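Local coordinates for major capsid protein (Faustovirus, PDB 5J7O) that probably builds the capsid shell of a large double-stranded DNA virus, as a trimer of subunits with the double jelly-roll fold, at residues Asn430-Val435 against Glu595-Phe600; Leu524-Val529 against Tyr537-Ala542; Leu349-Ala354 against Val362-Tyr367; Tyr486-Ile491 against Thr501-Ser506; Val104-Leu109 against Asn294-Leu299. All coordinates share one frame; numbering follows the deposited sequence.

Interaction 1: Asn430-Val435 against Glu595-Phe600; sequences NAADQV and EYTSSF
The Tyr596 ring packs against Asp433 and Ala432 and makes the compact half of this antiparallel pairing. Tyr596 and Asp433 share one face of the sheet, and a chi1 of 74°, with CG between the backbone N and the carbonyl carbon, turns the Tyr596 CG in toward the strand of Asp433. Asp433 N and Ala432 C sit above one ring face, both offset to the rim, while Val435 CG2 meets the ring edge 4.2 Å from CE2. Asp433 CB packs 3.5 Å from Tyr596 CE2. At the far end of the ring Tyr596 OH donates to Asn430 O over 2.7 Å, the donor tilted 34° from the carbonyl plane, which ties the buried phenol to the turn before the strand. Tyr596 N to Asp433 O (3.1 Å) and the longer Asp433 N to Tyr596 O (3.3 Å) close the hydrogen-bonded pair; Ser598 N to Ala431 O is weak.

The other face, carrying Ala432, Thr597, Gln434 and Glu595, is looser and largely exposed. Ala432 CB touches Thr597 CG2, and Gln434 CG meets Glu595 CG at 3.6 Å, their amide and carboxylate planes 85° apart. Glu595 OE2 turns to the next strand. The chemistry thus implies a strand, outermost in its sheet within this chain, secured by backbone bonds and one phenol, with the Glu595 carboxylate paired in a salt bridge to Arg528 of the adjacent strand 526-531.

Interaction 2: Leu524-Val529 against Tyr537-Ala542; sequences LDTVRV and YAQYRA
Val527 and Tyr540 form a hydrogen-bonded antiparallel pair, Val527 N reaching Tyr540 O at 2.9 Å and Tyr540 N returning to Val527 O at 3.1 Å. Two residues further on, Val529 pairs with Tyr537, where an unbroken ladder would give Ala538; the register slips by one, a beta bulge in the hairpin of strands 526-531 and 534-541. At the opposite end Ala542 N donates to Asp525 O over 2.7 Å with a bent N-H angle of 137°.

Among the side chains, those of Val529 and Tyr537 run alongside each other, with CB to CB at 3.7 Å. Ala542 CB sits 3.3 Å from Leu524 O. Away from the Val529 and Tyr537 face, the exposed Gln539, its CG anti to the backbone N (chi1 -174°) and its chain extended, slants across Thr526; its NE2 donates to Thr526 OG1 at 3.1 Å, the hydroxyl lying close to the amide plane. Arg528 crosses Gln539 at about a right angle and brings CG to 3.2 Å from Tyr537 O.

Tyr540 meets Tyr395 of the second subunit edge-to-face. The chemistry implies a division of labour: Val529 and the Tyr537 ring pack together, with Tyr537 OH bonded to Asn570 O, and Val527 packs on Ile594 and Leu567. Backbone bonds of Asp525, Thr526 and Arg528 join the hairpin to strand 592-597, while Arg528 NH1 ties it to itself through a salt bridge with Glu535.

Interaction 3: Leu349-Ala354 against Val362-Tyr367; sequences LLTTGA and VLLTQY
Leu349 opens the contact by setting its CB 3.8 Å from Leu364 CD1, the two side chains meeting at a slant, while its CD1 approaches the edge of the Tyr367 ring. Next, Leu350 engages through both backbone and side chain. Its N donates to Gln366 O (3.0 Å) and its O accepts from Thr365 N (2.8 Å), each bond nearly straight at 173°. Because Thr365 and Gln366 both face this one residue, the pairing contains a classic beta bulge. With CG anti to the backbone N (chi1 173°), Leu350 flanks the extended chain of Gln366, and its CD2 rests 3.6 Å from Gln366 NE2. Thr351 returns to the Leu349 side of the sheet, its CG2 3.7 Å from Leu364 CA. Thr352 N bonds Leu363 O (3.0 Å), and its OG1 packs against Leu363 CB. Past Gly353, Ala354 O meets Val362 CG2 at 3.3 Å, in the loops that follow and precede the strands.

The ladder lies within a mixed sheet: strand 149-158 flanks strand 341-351, and strand 503-521 flanks strand 364-375, where Thr365 and Tyr367 bond Gln505. The third subunit packs Val498 on Leu349 and Phe503 on Leu364.

Interaction 4: Tyr486-Ile491 against Thr501-Ser506; sequences YARVSI and TTFKQS
Phe503 carries its CG anti to the backbone N (chi1 -162°), and Arg488 directs its CG anti to the carbonyl carbon; beyond CG the Arg488 chain, extended as far as NE, carries the guanidinium over the phenyl ring. The side chains cross at about a right angle. Arg488 CZ stands 4.1 Å from the ring centroid and 16° off its normal, a cation-pi contact, although the guanidinium and ring planes are inclined by 46°. Arg488 CD adds a CH-pi contact over the same ring at 4.0 Å from the centroid. Arg488 NH1 lies 3.0 Å above the Phe503 ring plane near its rim, and donates a weak bond to Phe503 O.

Gln505 flanks the guanidinium: its CG lies over one face, 3.4 Å from Arg488 CZ, and its amide is stacked nearly parallel to the guanidinium plane. The cation therefore packs between an aromatic ring and a neutral amide, with a long, weak ion pair from NE to Glu347 of the second subunit. On the other side of the sheet, Ile491 CD1 touches Lys504 CE at 3.6 Å, and Lys504 NZ donates to Thr501 O. Backbone bonds set the register, among them Ala487 N to Ser506 O (2.8 Å), Lys504 N to Val489 O (2.9 Å) and Ile491 N to Thr502 O (3.1 Å).

Strand 473-490 is the outermost strand of the mixed sheet within this chain, and strand 503-521 joins it to strand 364-375. Other subunits close over the pair: Lys504 NZ forms a salt bridge with Asp493 of the third subunit, and Tyr486 a cation-pi contact with Arg369 of the second.

Interaction 5: Val104-Leu109 against Asn294-Leu299; sequences VVHVQL and NMFVPL
His106 CB sits over one face of the Phe296 ring, 3.9 Å from its centroid, making a CH-pi contact at the apolar centre of this buried pairing. The imidazole continues past the phenyl ring with planes only 9° apart, but the two rings are largely displaced from one another. Val104 CG2, anti to its own backbone N, packs at the Phe296 ring edge and lies 3.6 Å from Phe296 CB. On the other side of the sheet, Val105 CG2 meets Leu299 CD2 at 3.8 Å, and Met295 CE bridges Val107 CB and Leu109 CD1.

Strands 99-109 and 293-298 run antiparallel in a sheet of the double jelly-roll fold, with strand 389-401 pairing along the other edge of 99-109. Val105 with Val297 and Val107 with Met295 are the hydrogen-bonded pairs, each closed by two backbone bonds. Phe186 of strand 186-193 packs on Val105, Val107 and Val297, whereas Leu225 of helix 216-225 packs on Phe296.

Toward the polar edge, Asn294 OD1 takes two donors in its carbonyl plane, each on a lone pair: His106 NE2 at 3.2 Å and Gln108 NE2 at 2.9 Å. The first bond is nearly straight (168°) and lies in the imidazole plane, fixing the ring's rotation. The Gln108 amide stands 85° from that of Asn294, whose ND2 donates to Gln292, and Arg541 of the third subunit packs against Asn294.

In the fold
Interactions 1 and 2 share one four-stranded sheet, joined where strand 592-597 neighbours 526-531. Interaction 1 is a surface contact at an outer strand, and interaction 2 is partly buried and reaches the second subunit. Interactions 3 and 4 likewise share a sheet, through strands 364-375 and 503-521, with centres 12 Å apart. Both lie more than 50 Å from the chain centre, touch the third subunit and have backbone ladders; interaction 3 adds leucine packing, interaction 4 an arginine over a ring, and interaction 4 also meets the second subunit. Interaction 5, deeply buried, combines aromatic and aliphatic packing with a polar edge and stands about 66 Å, centre to centre, from interaction 3.

Interaction 1: Asn430-Val435 against Glu595-Phe600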
# COMPACT_ATOMS: atom_id res chain seq x y z
N ASN B 430 37.43 -2.52 4.44
CA ASN B 430 37.93 -1.21 4.07
C ASN B 430 36.78 -0.22 3.94
O ASN B 430 35.73 -0.54 3.38
CB ASN B 430 38.72 -1.28 2.76
CG ASN B 430 39.80 -2.34 2.79
OD1 ASN B 430 39.77 -3.30 2.01
ND2 ASN B 430 40.77 -2.18 3.68
N ALA B 431 36.99 0.99 4.46
CA ALA B 431 35.96 2.02 4.37
C ALA B 431 35.73 2.47 2.93
O ALA B 431 34.64 2.94 2.59
CB ALA B 431 36.33 3.22 5.24
N ALA B 432 36.74 2.34 2.08
CA ALA B 432 36.64 2.68 0.67
C ALA B 432 37.56 1.77 -0.12
O ALA B 432 38.69 1.51 0.30
CB ALA B 432 37.00 4.15 0.42
N ASP B 433 37.07 1.27 -1.26
CA ASP B 433 37.87 0.34 -2.04
C ASP B 433 37.39 0.33 -3.48
O ASP B 433 36.27 0.75 -3.79
CB ASP B 433 37.82 -1.07 -1.44
CG ASP B 433 38.99 -1.93 -1.88
OD1 ASP B 433 39.75 -1.50 -2.77
OD2 ASP B 433 39.15 -3.05 -1.33
N GLN B 434 38.25 -0.18 -4.35
CA GLN B 434 37.99 -0.32 -5.78
C GLN B 434 38.06 -1.81 -6.10
O GLN B 434 39.13 -2.41 -6.02
CB GLN B 434 39.00 0.48 -6.61
CG GLN B 434 39.22 1.91 -6.13
CD GLN B 434 40.11 2.01 -4.90
OE1 GLN B 434 41.16 1.35 -4.83
NE2 GLN B 434 39.70 2.81 -3.93
N VAL B 435 36.92 -2.39 -6.45
CA VAL B 435 36.76 -3.84 -6.51
C VAL B 435 36.65 -4.25 -7.97
O VAL B 435 35.65 -3.96 -8.64
CB VAL B 435 35.54 -4.31 -5.71
CG1 VAL B 435 35.48 -5.82 -5.68
CG2 VAL B 435 35.60 -3.73 -4.30
N GLU B 595 33.70 1.20 -7.51
CA GLU B 595 34.36 1.88 -6.40
C GLU B 595 33.31 2.42 -5.44
O GLU B 595 32.31 3.01 -5.87
CB GLU B 595 35.24 3.02 -6.92
CG GLU B 595 36.21 2.58 -8.00
CD GLU B 595 37.05 3.73 -8.52
OE1 GLU B 595 37.77 3.53 -9.53
OE2 GLU B 595 36.99 4.83 -7.93
N TYR B 596 33.53 2.22 -4.15
CA TYR B 596 32.59 2.63 -3.12
C TYR B 596 33.31 3.39 -2.02
O TYR B 596 34.52 3.24 -1.83
CB TYR B 596 31.86 1.43 -2.51
CG TYR B 596 32.72 0.61 -1.58
CD1 TYR B 596 32.77 0.89 -0.21
CD2 TYR B 596 33.49 -0.44 -2.05
CE1 TYR B 596 33.57 0.15 0.64
CE2 TYR B 596 34.29 -1.19 -1.21
CZ TYR B 596 34.32 -0.89 0.14
OH TYR B 596 35.11 -1.63 0.99
N THR B 597 32.55 4.20 -1.30
CA THR B 597 32.97 4.77 -0.03
C THR B 597 31.89 4.47 1.00
O THR B 597 30.70 4.50 0.68
CB THR B 597 33.22 6.28 -0.12
OG1 THR B 597 32.14 6.91 -0.83
CG2 THR B 597 34.53 6.56 -0.84
N SER B 598 32.31 4.18 2.23
CA SER B 598 31.40 3.71 3.26
C SER B 598 31.63 4.46 4.56
O SER B 598 32.78 4.75 4.93
CB SER B 598 31.58 2.20 3.50
OG SER B 598 30.67 1.74 4.49
N SER B 599 30.54 4.79 5.24
CA SER B 599 30.59 5.32 6.59
C SER B 599 30.43 4.24 7.65
O SER B 599 30.56 4.53 8.84
CB SER B 599 29.51 6.39 6.79
OG SER B 599 29.74 7.51 5.95
N PHE B 600 30.17 3.00 7.24
CA PHE B 600 29.91 1.90 8.16
C PHE B 600 31.00 0.84 8.15
O PHE B 600 31.44 0.39 9.21
CB PHE B 600 28.56 1.25 7.82
CG PHE B 600 28.16 0.14 8.75
CD1 PHE B 600 27.62 0.42 9.99
CD2 PHE B 600 28.33 -1.18 8.38
CE1 PHE B 600 27.26 -0.59 10.85
CE2 PHE B 600 27.97 -2.21 9.24
CZ PHE B 600 27.43 -1.91 10.47

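Interaction 2: Leu524-Val529 against Tyr537-Ala542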
# COMPACT_ATOMS: atom_id res chain seq x y z
N LEU B 524 26.67 2.10 1.97
CA LEU B 524 27.31 2.71 0.81
C LEU B 524 27.00 4.20 0.80
O LEU B 524 25.83 4.60 0.87
CB LEU B 524 26.84 2.07 -0.49
CG LEU B 524 27.22 0.61 -0.74
CD1 LEU B 524 26.46 0.05 -1.93
CD2 LEU B 524 28.72 0.49 -0.97
N ASP B 525 28.05 5.02 0.72
CA ASP B 525 27.87 6.46 0.58
C ASP B 525 27.88 6.89 -0.88
O ASP B 525 26.93 7.53 -1.35
CB ASP B 525 28.97 7.21 1.35
CG ASP B 525 28.82 7.11 2.85
OD1 ASP B 525 27.68 6.91 3.32
OD2 ASP B 525 29.83 7.23 3.56
N THR B 526 28.93 6.53 -1.62
CA THR B 526 29.05 6.87 -3.03
C THR B 526 29.48 5.63 -3.81
O THR B 526 30.07 4.70 -3.25
CB THR B 526 30.08 7.99 -3.26
OG1 THR B 526 31.40 7.48 -3.04
CG2 THR B 526 29.83 9.16 -2.32
N VAL B 527 29.17 5.63 -5.10
CA VAL B 527 29.57 4.55 -6.00
C VAL B 527 30.07 5.17 -7.30
O VAL B 527 29.51 6.15 -7.80
CB VAL B 527 28.41 3.56 -6.27
CG1 VAL B 527 28.79 2.56 -7.36
CG2 VAL B 527 28.04 2.82 -5.00
N ARG B 528 31.14 4.58 -7.84
CA ARG B 528 31.73 5.00 -9.11
C ARG B 528 31.98 3.76 -9.96
O ARG B 528 32.37 2.71 -9.43
CB ARG B 528 33.03 5.78 -8.88
CG ARG B 528 33.75 6.23 -10.14
CD ARG B 528 34.76 7.32 -9.82
NE ARG B 528 36.14 6.92 -10.06
CZ ARG B 528 36.87 7.37 -11.08
NH1 ARG B 528 36.36 8.23 -11.95
NH2 ARG B 528 38.12 6.95 -11.23
N VAL B 529 31.75 3.87 -11.26
CA VAL B 529 31.90 2.76 -12.19
C VAL B 529 32.97 3.14 -13.21
O VAL B 529 32.79 4.08 -13.99
CB VAL B 529 30.58 2.41 -12.88
CG1 VAL B 529 30.79 1.27 -13.87
CG2 VAL B 529 29.53 2.03 -11.85
N TYR B 537 30.26 5.83 -14.80
CA TYR B 537 29.54 6.55 -13.75
C TYR B 537 30.57 7.26 -12.89
O TYR B 537 31.45 6.61 -12.32
CB TYR B 537 28.68 5.61 -12.90
CG TYR B 537 27.34 5.27 -13.50
CD1 TYR B 537 26.28 6.16 -13.40
CD2 TYR B 537 27.14 4.07 -14.15
CE1 TYR B 537 25.04 5.85 -13.95
CE2 TYR B 537 25.91 3.75 -14.70
CZ TYR B 537 24.87 4.65 -14.59
OH TYR B 537 23.64 4.34 -15.14
N ALA B 538 30.46 8.58 -12.79
CA ALA B 538 31.30 9.32 -11.86
C ALA B 538 30.92 8.95 -10.42
O ALA B 538 29.98 8.19 -10.17
CB ALA B 538 31.17 10.82 -12.10
N GLN B 539 31.67 9.50 -9.47
CA GLN B 539 31.41 9.24 -8.06
C GLN B 539 30.14 9.97 -7.65
O GLN B 539 30.14 11.18 -7.44
CB GLN B 539 32.60 9.68 -7.21
CG GLN B 539 32.48 9.32 -5.74
CD GLN B 539 33.71 9.71 -4.95
OE1 GLN B 539 34.66 10.28 -5.50
NE2 GLN B 539 33.71 9.40 -3.66
N TYR B 540 29.04 9.23 -7.55
CA TYR B 540 27.73 9.78 -7.21
C TYR B 540 27.23 9.18 -5.91
O TYR B 540 27.58 8.05 -5.55
CB TYR B 540 26.71 9.52 -8.32
CG TYR B 540 27.06 10.16 -9.65
CD1 TYR B 540 27.68 11.40 -9.70
CD2 TYR B 540 26.76 9.53 -10.85
CE1 TYR B 540 28.00 11.99 -10.90
CE2 TYR B 540 27.08 10.11 -12.06
CZ TYR B 540 27.70 11.34 -12.08
OH TYR B 540 28.02 11.92 -13.29
N ARG B 541 26.40 9.95 -5.20
CA ARG B 541 25.81 9.47 -3.96
C ARG B 541 24.97 8.22 -4.20
O ARG B 541 24.44 8.00 -5.29
CB ARG B 541 24.96 10.57 -3.32
CG ARG B 541 25.74 11.81 -2.91
CD ARG B 541 24.81 12.91 -2.42
NE ARG B 541 24.08 12.52 -1.22
CZ ARG B 541 24.50 12.75 0.02
NH1 ARG B 541 25.65 13.37 0.23
NH2 ARG B 541 23.76 12.35 1.05
N ALA B 542 24.86 7.40 -3.15
CA ALA B 542 24.19 6.11 -3.29
C ALA B 542 22.72 6.26 -3.63
O ALA B 542 22.13 5.37 -4.25
CB ALA B 542 24.36 5.29 -2.01

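Interaction 3: Leu349-Ala354 against Val362-Tyr367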
# COMPACT_ATOMS: atom_id res chain seq x y z
N LEU B 349 8.00 3.62 47.25
CA LEU B 349 7.17 3.92 48.41
C LEU B 349 7.72 5.17 49.08
O LEU B 349 8.83 5.15 49.63
CB LEU B 349 7.13 2.75 49.39
CG LEU B 349 6.26 1.54 49.04
CD1 LEU B 349 6.93 0.64 48.01
CD2 LEU B 349 5.92 0.76 50.30
N LEU B 350 6.96 6.26 49.03
CA LEU B 350 7.35 7.51 49.67
C LEU B 350 6.70 7.56 51.05
O LEU B 350 5.53 7.91 51.19
CB LEU B 350 6.93 8.71 48.81
CG LEU B 350 7.13 10.10 49.42
CD1 LEU B 350 8.60 10.34 49.76
CD2 LEU B 350 6.61 11.18 48.48
N THR B 351 7.47 7.20 52.07
CA THR B 351 7.05 7.38 53.45
C THR B 351 7.75 8.61 54.04
O THR B 351 8.76 9.09 53.52
CB THR B 351 7.36 6.15 54.30
OG1 THR B 351 8.76 5.86 54.25
CG2 THR B 351 6.58 4.94 53.79
N THR B 352 7.18 9.12 55.13
CA THR B 352 7.71 10.30 55.80
C THR B 352 8.02 10.09 57.27
O THR B 352 8.66 10.96 57.87
CB THR B 352 6.73 11.48 55.67
OG1 THR B 352 5.66 11.32 56.61
CG2 THR B 352 6.15 11.56 54.27
N GLY B 353 7.60 8.98 57.86
CA GLY B 353 7.75 8.74 59.28
C GLY B 353 9.08 8.10 59.64
O GLY B 353 10.06 8.18 58.91
N ALA B 354 9.09 7.46 60.81
CA ALA B 354 10.30 6.81 61.31
C ALA B 354 10.71 5.68 60.38
O ALA B 354 9.90 4.82 60.02
CB ALA B 354 10.07 6.28 62.72
N VAL B 362 6.82 4.38 57.71
CA VAL B 362 5.52 4.29 58.37
C VAL B 362 4.43 4.99 57.57
O VAL B 362 3.52 4.33 57.04
CB VAL B 362 5.60 4.84 59.80
CG1 VAL B 362 4.27 4.71 60.49
CG2 VAL B 362 6.68 4.11 60.59
N LEU B 363 4.49 6.31 57.47
CA LEU B 363 3.42 7.10 56.86
C LEU B 363 3.64 7.14 55.35
O LEU B 363 4.37 7.99 54.84
CB LEU B 363 3.37 8.50 57.45
CG LEU B 363 2.05 9.28 57.38
CD1 LEU B 363 2.08 10.46 58.34
CD2 LEU B 363 1.75 9.77 55.97
N LEU B 364 2.98 6.23 54.63
CA LEU B 364 3.12 6.15 53.18
C LEU B 364 2.23 7.18 52.51
O LEU B 364 1.00 7.15 52.66
CB LEU B 364 2.78 4.74 52.69
CG LEU B 364 2.77 4.58 51.17
CD1 LEU B 364 4.15 4.81 50.59
CD2 LEU B 364 2.22 3.22 50.77
N THR B 365 2.84 8.08 51.74
CA THR B 365 2.14 9.16 51.06
C THR B 365 1.87 8.86 49.59
O THR B 365 0.74 9.03 49.12
CB THR B 365 2.93 10.46 51.19
OG1 THR B 365 2.95 10.88 52.56
CG2 THR B 365 2.31 11.56 50.34
N GLN B 366 2.89 8.43 48.85
CA GLN B 366 2.77 8.17 47.42
C GLN B 366 3.32 6.80 47.08
O GLN B 366 4.35 6.38 47.63
CB GLN B 366 3.51 9.24 46.59
CG GLN B 366 3.05 10.66 46.86
CD GLN B 366 3.87 11.68 46.09
OE1 GLN B 366 4.41 11.38 45.02
NE2 GLN B 366 3.99 12.88 46.63
N TYR B 367 2.64 6.11 46.17
CA TYR B 367 3.08 4.82 45.66
C TYR B 367 3.08 4.87 44.14
O TYR B 367 2.16 5.43 43.53
CB TYR B 367 2.18 3.68 46.16
CG TYR B 367 2.39 2.35 45.45
CD1 TYR B 367 3.32 1.43 45.91
CD2 TYR B 367 1.64 2.02 44.32
CE1 TYR B 367 3.51 0.22 45.26
CE2 TYR B 367 1.83 0.82 43.67
CZ TYR B 367 2.76 -0.08 44.14
OH TYR B 367 2.94 -1.28 43.50

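Interaction 4: Tyr486-Ile491 against Thr501-Ser506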
# COMPACT_ATOMS: atom_id res chain seq x y z
N TYR B 486 -3.91 6.59 37.50
CA TYR B 486 -3.80 7.28 38.77
C TYR B 486 -4.96 6.87 39.66
O TYR B 486 -6.04 6.51 39.17
CB TYR B 486 -3.79 8.80 38.59
CG TYR B 486 -2.69 9.31 37.68
CD1 TYR B 486 -1.39 9.48 38.16
CD2 TYR B 486 -2.95 9.61 36.35
CE1 TYR B 486 -0.39 9.94 37.33
CE2 TYR B 486 -1.95 10.07 35.52
CZ TYR B 486 -0.67 10.23 36.01
OH TYR B 486 0.33 10.69 35.18
N ALA B 487 -4.73 6.92 40.97
CA ALA B 487 -5.76 6.57 41.94
C ALA B 487 -5.49 7.32 43.23
O ALA B 487 -4.34 7.40 43.68
CB ALA B 487 -5.80 5.06 42.19
N ARG B 488 -6.55 7.86 43.82
CA ARG B 488 -6.48 8.60 45.07
C ARG B 488 -7.59 8.12 46.00
O ARG B 488 -8.73 7.94 45.56
CB ARG B 488 -6.60 10.11 44.84
CG ARG B 488 -5.29 10.83 44.53
CD ARG B 488 -5.54 12.32 44.43
NE ARG B 488 -4.34 13.14 44.61
CZ ARG B 488 -3.79 13.40 45.79
NH1 ARG B 488 -4.31 12.89 46.89
NH2 ARG B 488 -2.71 14.16 45.86
N VAL B 489 -7.25 7.93 47.27
CA VAL B 489 -8.19 7.42 48.27
C VAL B 489 -7.93 8.13 49.59
O VAL B 489 -6.78 8.34 49.98
CB VAL B 489 -8.08 5.89 48.43
CG1 VAL B 489 -8.82 5.42 49.67
CG2 VAL B 489 -8.60 5.17 47.20
N SER B 490 -9.01 8.51 50.28
CA SER B 490 -8.93 9.05 51.63
C SER B 490 -9.08 7.93 52.64
O SER B 490 -10.05 7.16 52.58
CB SER B 490 -10.01 10.11 51.84
OG SER B 490 -10.28 10.28 53.22
N ILE B 491 -8.13 7.83 53.57
CA ILE B 491 -8.13 6.77 54.57
C ILE B 491 -8.67 7.26 55.92
O ILE B 491 -8.63 6.52 56.90
CB ILE B 491 -6.74 6.15 54.74
CG1 ILE B 491 -5.76 7.20 55.28
CG2 ILE B 491 -6.25 5.57 53.42
CD1 ILE B 491 -4.60 6.61 56.05
N THR B 501 -2.35 14.44 54.28
CA THR B 501 -1.59 13.23 54.02
C THR B 501 -2.44 11.97 54.11
O THR B 501 -1.96 10.89 53.75
CB THR B 501 -0.40 13.12 54.98
OG1 THR B 501 -0.87 13.17 56.33
CG2 THR B 501 0.59 14.25 54.74
N THR B 502 -3.68 12.08 54.59
CA THR B 502 -4.63 10.97 54.52
C THR B 502 -5.19 10.78 53.11
O THR B 502 -5.84 9.77 52.85
CB THR B 502 -5.78 11.20 55.50
OG1 THR B 502 -6.52 12.36 55.12
CG2 THR B 502 -5.24 11.38 56.91
N PHE B 503 -4.93 11.73 52.21
CA PHE B 503 -5.36 11.66 50.81
C PHE B 503 -4.23 11.01 50.02
O PHE B 503 -3.39 11.68 49.42
CB PHE B 503 -5.71 13.05 50.30
CG PHE B 503 -6.54 13.07 49.06
CD1 PHE B 503 -7.14 11.91 48.58
CD2 PHE B 503 -6.71 14.25 48.35
CE1 PHE B 503 -7.90 11.94 47.42
CE2 PHE B 503 -7.47 14.28 47.20
CZ PHE B 503 -8.06 13.13 46.73
N LYS B 504 -4.23 9.68 50.01
CA LYS B 504 -3.11 8.94 49.45
C LYS B 504 -3.11 8.99 47.93
O LYS B 504 -4.15 9.18 47.29
CB LYS B 504 -3.16 7.48 49.92
CG LYS B 504 -3.26 7.31 51.42
CD LYS B 504 -2.10 7.96 52.15
CE LYS B 504 -2.16 7.67 53.64
NZ LYS B 504 -1.02 8.27 54.38
N GLN B 505 -1.92 8.83 47.35
CA GLN B 505 -1.73 8.83 45.91
C GLN B 505 -1.20 7.48 45.45
O GLN B 505 -0.42 6.83 46.15
CB GLN B 505 -0.76 9.93 45.47
CG GLN B 505 -1.11 11.32 45.95
CD GLN B 505 -0.04 12.33 45.64
OE1 GLN B 505 0.30 12.56 44.48
NE2 GLN B 505 0.53 12.94 46.68
N SER B 506 -1.61 7.08 44.25
CA SER B 506 -1.11 5.87 43.63
C SER B 506 -1.12 6.05 42.12
O SER B 506 -2.01 6.71 41.56
CB SER B 506 -1.93 4.64 44.03
OG SER B 506 -1.30 3.45 43.60

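Interaction 5: Val104-Leu109 against Asn294-Leu299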
# COMPACT_ATOMS: atom_id res chain seq x y z
N VAL B 104 8.42 -23.55 -12.00
CA VAL B 104 8.14 -23.25 -10.60
C VAL B 104 8.23 -24.55 -9.81
O VAL B 104 7.82 -25.61 -10.29
CB VAL B 104 6.77 -22.56 -10.43
CG1 VAL B 104 5.63 -23.48 -10.86
CG2 VAL B 104 6.57 -22.08 -9.01
N VAL B 105 8.80 -24.47 -8.61
CA VAL B 105 9.11 -25.64 -7.80
C VAL B 105 8.24 -25.63 -6.56
O VAL B 105 8.29 -24.68 -5.76
CB VAL B 105 10.60 -25.69 -7.42
CG1 VAL B 105 10.87 -26.86 -6.50
CG2 VAL B 105 11.46 -25.79 -8.67
N HIS B 106 7.44 -26.68 -6.39
CA HIS B 106 6.63 -26.84 -5.19
C HIS B 106 7.48 -27.45 -4.09
O HIS B 106 8.05 -28.53 -4.26
CB HIS B 106 5.42 -27.74 -5.48
CG HIS B 106 4.60 -28.07 -4.27
ND1 HIS B 106 3.96 -29.28 -4.12
CD2 HIS B 106 4.32 -27.35 -3.16
CE1 HIS B 106 3.32 -29.29 -2.97
NE2 HIS B 106 3.52 -28.13 -2.37
N VAL B 107 7.60 -26.74 -2.96
CA VAL B 107 8.32 -27.23 -1.80
C VAL B 107 7.34 -27.36 -0.64
O VAL B 107 6.50 -26.47 -0.43
CB VAL B 107 9.49 -26.30 -1.41
CG1 VAL B 107 10.34 -26.94 -0.32
CG2 VAL B 107 10.33 -25.96 -2.63
N GLN B 108 7.44 -28.46 0.09
CA GLN B 108 6.52 -28.77 1.18
C GLN B 108 7.33 -29.12 2.42
O GLN B 108 8.07 -30.11 2.41
CB GLN B 108 5.58 -29.91 0.80
CG GLN B 108 4.29 -29.96 1.61
CD GLN B 108 3.33 -31.01 1.09
OE1 GLN B 108 3.67 -32.19 1.01
NE2 GLN B 108 2.13 -30.59 0.72
N LEU B 109 7.18 -28.33 3.47
CA LEU B 109 7.92 -28.51 4.71
C LEU B 109 6.95 -28.88 5.83
O LEU B 109 5.92 -28.22 6.01
CB LEU B 109 8.69 -27.23 5.07
CG LEU B 109 9.59 -26.72 3.95
CD1 LEU B 109 10.23 -25.38 4.32
CD2 LEU B 109 10.67 -27.74 3.61
N ASN B 294 3.78 -24.49 2.42
CA ASN B 294 3.73 -24.86 1.01
C ASN B 294 4.15 -23.66 0.17
O ASN B 294 3.54 -22.59 0.27
CB ASN B 294 2.33 -25.33 0.61
CG ASN B 294 1.99 -26.70 1.17
OD1 ASN B 294 2.23 -27.72 0.52
ND2 ASN B 294 1.44 -26.73 2.37
N MET B 295 5.18 -23.85 -0.64
CA MET B 295 5.71 -22.79 -1.48
C MET B 295 5.78 -23.27 -2.92
O MET B 295 6.03 -24.45 -3.19
CB MET B 295 7.10 -22.34 -1.01
CG MET B 295 7.13 -21.84 0.43
SD MET B 295 8.78 -21.37 1.00
CE MET B 295 9.63 -22.95 0.94
N PHE B 296 5.54 -22.34 -3.85
CA PHE B 296 5.77 -22.55 -5.27
C PHE B 296 6.81 -21.51 -5.68
O PHE B 296 6.47 -20.39 -6.07
CB PHE B 296 4.47 -22.41 -6.08
CG PHE B 296 3.67 -23.68 -6.17
CD1 PHE B 296 2.86 -24.07 -5.11
CD2 PHE B 296 3.72 -24.47 -7.30
CE1 PHE B 296 2.12 -25.23 -5.19
CE2 PHE B 296 2.97 -25.63 -7.38
CZ PHE B 296 2.17 -26.02 -6.33
N VAL B 297 8.08 -21.89 -5.59
CA VAL B 297 9.18 -20.96 -5.84
C VAL B 297 9.45 -20.92 -7.34
O VAL B 297 9.87 -21.94 -7.92
CB VAL B 297 10.45 -21.37 -5.07
CG1 VAL B 297 11.56 -20.36 -5.30
CG2 VAL B 297 10.14 -21.49 -3.58
N PRO B 298 9.24 -19.78 -8.00
CA PRO B 298 9.53 -19.70 -9.43
C PRO B 298 11.03 -19.69 -9.69
O PRO B 298 11.82 -19.16 -8.91
CB PRO B 298 8.89 -18.37 -9.85
CG PRO B 298 8.00 -17.97 -8.70
CD PRO B 298 8.65 -18.54 -7.49
N LEU B 299 11.41 -20.29 -10.82
CA LEU B 299 12.81 -20.32 -11.24
C LEU B 299 13.05 -19.14 -12.18
O LEU B 299 12.49 -19.09 -13.28
CB LEU B 299 13.14 -21.65 -11.91
CG LEU B 299 12.89 -22.89 -11.04
CD1 LEU B 299 13.51 -24.13 -11.67
CD2 LEU B 299 13.42 -22.68 -9.62